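PDB 2I6X: hydrolase, haloacid dehalogenase-like family, which probably acts as a hydrolase of the haloacid dehalogenase superfamily. Local coordinates for residues A[93-98]-A[134-139]. Residues are numbered along the deposited sequence; the frame is centred on the assembly and turned at random.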
loop_
_atom_site.group_PDB
_atom_site.type_symbol
_atom_site.label_atom_id
_atom_site.label_comp_id
_atom_site.label_asym_id
_atom_site.label_seq_id
_atom_site.Cartn_x
_atom_site.Cartn_y
_atom_site.Cartn_z
ATOM N N GLU A 93 2.280 -16.651 -0.871
ATOM C CA GLU A 93 1.057 -17.364 -1.225
ATOM C C GLU A 93 -0.074 -16.460 -1.717
ATOM O O GLU A 93 -0.792 -16.839 -2.631
ATOM C CB GLU A 93 0.608 -18.361 -0.148
ATOM C CG GLU A 93 -0.213 -17.842 1.041
ATOM C CD GLU A 93 -0.613 -18.998 1.997
ATOM O OE1 GLU A 93 -1.534 -19.794 1.647
ATOM O OE2 GLU A 93 0.011 -19.122 3.093
ATOM N N LYS A 94 -0.205 -15.267 -1.138
ATOM C CA LYS A 94 -1.206 -14.316 -1.602
ATOM C C LYS A 94 -0.850 -13.768 -2.975
ATOM O O LYS A 94 -1.735 -13.545 -3.792
ATOM C CB LYS A 94 -1.444 -13.202 -0.593
ATOM C CG LYS A 94 -2.038 -13.696 0.722
ATOM C CD LYS A 94 -2.154 -12.534 1.691
ATOM C CE LYS A 94 -2.561 -12.948 3.097
ATOM N NZ LYS A 94 -2.614 -11.738 3.983
ATOM N N PHE A 95 0.444 -13.596 -3.257
ATOM C CA PHE A 95 0.840 -13.212 -4.618
ATOM C C PHE A 95 0.587 -14.327 -5.636
ATOM O O PHE A 95 0.126 -14.059 -6.744
ATOM C CB PHE A 95 2.283 -12.711 -4.670
ATOM C CG PHE A 95 2.417 -11.282 -4.280
ATOM C CD1 PHE A 95 2.073 -10.264 -5.181
ATOM C CD2 PHE A 95 2.839 -10.933 -3.001
ATOM C CE1 PHE A 95 2.191 -8.897 -4.821
ATOM C CE2 PHE A 95 2.943 -9.580 -2.625
ATOM C CZ PHE A 95 2.626 -8.562 -3.546
ATOM N N ASP A 96 0.882 -15.567 -5.248
ATOM C CA ASP A 96 0.532 -16.720 -6.062
ATOM C C ASP A 96 -0.965 -16.766 -6.379
ATOM O O ASP A 96 -1.342 -17.002 -7.525
ATOM C CB ASP A 96 0.975 -18.030 -5.383
ATOM C CG ASP A 96 2.447 -18.323 -5.597
ATOM O OD1 ASP A 96 3.070 -17.667 -6.470
ATOM O OD2 ASP A 96 2.992 -19.209 -4.911
ATOM N N TYR A 97 -1.796 -16.524 -5.361
ATOM C CA TYR A 97 -3.237 -16.552 -5.510
ATOM C C TYR A 97 -3.714 -15.457 -6.459
ATOM O O TYR A 97 -4.565 -15.683 -7.304
ATOM C CB TYR A 97 -3.940 -16.422 -4.160
ATOM C CG TYR A 97 -5.431 -16.298 -4.321
ATOM C CD1 TYR A 97 -6.184 -17.351 -4.871
ATOM C CD2 TYR A 97 -6.090 -15.137 -3.958
ATOM C CE1 TYR A 97 -7.569 -17.234 -5.055
ATOM C CE2 TYR A 97 -7.488 -15.002 -4.131
ATOM C CZ TYR A 97 -8.211 -16.056 -4.681
ATOM O OH TYR A 97 -9.568 -15.944 -4.846
ATOM N N ILE A 98 -3.154 -14.272 -6.301
ATOM C CA ILE A 98 -3.462 -13.129 -7.142
ATOM C C ILE A 98 -3.057 -13.477 -8.568
ATOM O O ILE A 98 -3.766 -13.185 -9.504
ATOM C CB ILE A 98 -2.734 -11.857 -6.606
ATOM C CG1 ILE A 98 -3.433 -11.348 -5.355
ATOM C CG2 ILE A 98 -2.682 -10.710 -7.615
ATOM C CD1 ILE A 98 -2.807 -10.077 -4.858
ATOM N N ASP A 134 4.558 -4.677 -10.094
ATOM C CA ASP A 134 3.793 -4.211 -11.233
ATOM C C ASP A 134 3.299 -5.396 -12.088
ATOM O O ASP A 134 2.243 -5.332 -12.718
ATOM C CB ASP A 134 4.642 -3.224 -12.043
ATOM C CG ASP A 134 3.843 -2.052 -12.556
ATOM O OD1 ASP A 134 4.041 -0.909 -12.074
ATOM O OD2 ASP A 134 3.005 -2.276 -13.452
ATOM N N SER A 135 4.051 -6.485 -12.084
ATOM C CA SER A 135 3.692 -7.651 -12.891
ATOM C C SER A 135 2.440 -8.449 -12.450
ATOM O O SER A 135 2.014 -9.340 -13.164
ATOM C CB SER A 135 4.887 -8.604 -13.005
ATOM O OG SER A 135 4.970 -9.441 -11.861
ATOM N N PHE A 136 1.868 -8.164 -11.282
ATOM C CA PHE A 136 0.654 -8.888 -10.840
ATOM C C PHE A 136 -0.626 -8.119 -11.165
ATOM O O PHE A 136 -1.722 -8.668 -11.073
ATOM C CB PHE A 136 0.691 -9.186 -9.341
ATOM C CG PHE A 136 1.765 -10.153 -8.936
ATOM C CD1 PHE A 136 1.517 -11.518 -8.899
ATOM C CD2 PHE A 136 3.031 -9.694 -8.581
ATOM C CE1 PHE A 136 2.542 -12.424 -8.522
ATOM C CE2 PHE A 136 4.037 -10.575 -8.209
ATOM C CZ PHE A 136 3.795 -11.943 -8.169
ATOM N N PHE A 137 -0.503 -6.854 -11.537
ATOM C CA PHE A 137 -1.692 -6.031 -11.701
ATOM C C PHE A 137 -1.794 -5.495 -13.103
ATOM O O PHE A 137 -0.784 -5.370 -13.813
ATOM C CB PHE A 137 -1.690 -4.911 -10.655
ATOM C CG PHE A 137 -1.485 -5.429 -9.257
ATOM C CD1 PHE A 137 -2.541 -5.989 -8.547
ATOM C CD2 PHE A 137 -0.228 -5.435 -8.680
ATOM C CE1 PHE A 137 -2.361 -6.504 -7.272
ATOM C CE2 PHE A 137 -0.047 -5.945 -7.393
ATOM C CZ PHE A 137 -1.117 -6.483 -6.702
ATOM N N ASP A 138 -3.020 -5.209 -13.518
ATOM C CA ASP A 138 -3.201 -4.505 -14.764
ATOM C C ASP A 138 -2.629 -3.110 -14.600
ATOM O O ASP A 138 -1.954 -2.603 -15.499
ATOM C CB ASP A 138 -4.660 -4.536 -15.206
ATOM C CG ASP A 138 -5.093 -5.942 -15.603
ATOM O OD1 ASP A 138 -4.630 -6.445 -16.651
ATOM O OD2 ASP A 138 -5.852 -6.573 -14.846
ATOM N N LYS A 139 -2.836 -2.533 -13.423
ATOM C CA LYS A 139 -2.193 -1.279 -13.043
ATOM C C LYS A 139 -2.038 -1.075 -11.529
ATOM O O LYS A 139 -2.886 -1.481 -10.736
ATOM C CB LYS A 139 -2.904 -0.077 -13.674
ATOM C CG LYS A 139 -2.104 1.212 -13.584
ATOM C CD LYS A 139 -2.336 2.085 -14.805
ATOM C CE LYS A 139 -1.558 3.378 -14.725
ATOM N NZ LYS A 139 -1.986 4.345 -15.825
#
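F95 turns an edge of its ring onto one face of F136: CD1 of F95 lies 3.5 Å above the F136 plane, over its centre. With centroids 4.8 Å apart and planes inclined at 54°, the pair is edge-to-face, though well short of perpendicular. The methylene joins in as an off-centre CH-pi contact, F95 CB standing 4.2 Å from the F136 centroid. F136 also reaches the helix backbone, its CE1 coming 3.4 Å from the carbonyl O of F95.

One turn on, I98 works through a single branch. CG2, anti to the backbone N, lies 4.1 Å from F136 CB and 4.2 Å from F137 CE1, bridging the two consecutive phenylalanines. All four residues are buried, and the side-chain contacts between them are apolar or aromatic. F126 meets the F95 ring nearly perpendicularly, while R131 makes a cation-pi contact with F136. I98 and F137 both touch F10 on strand 7-10, so the cluster continues into the parallel sheet. Helix 92-101 thus packs against the loop leading into edge strand 139-142, beside the parallel sheet of the Rossmann-like core characteristic of HAD hydrolases.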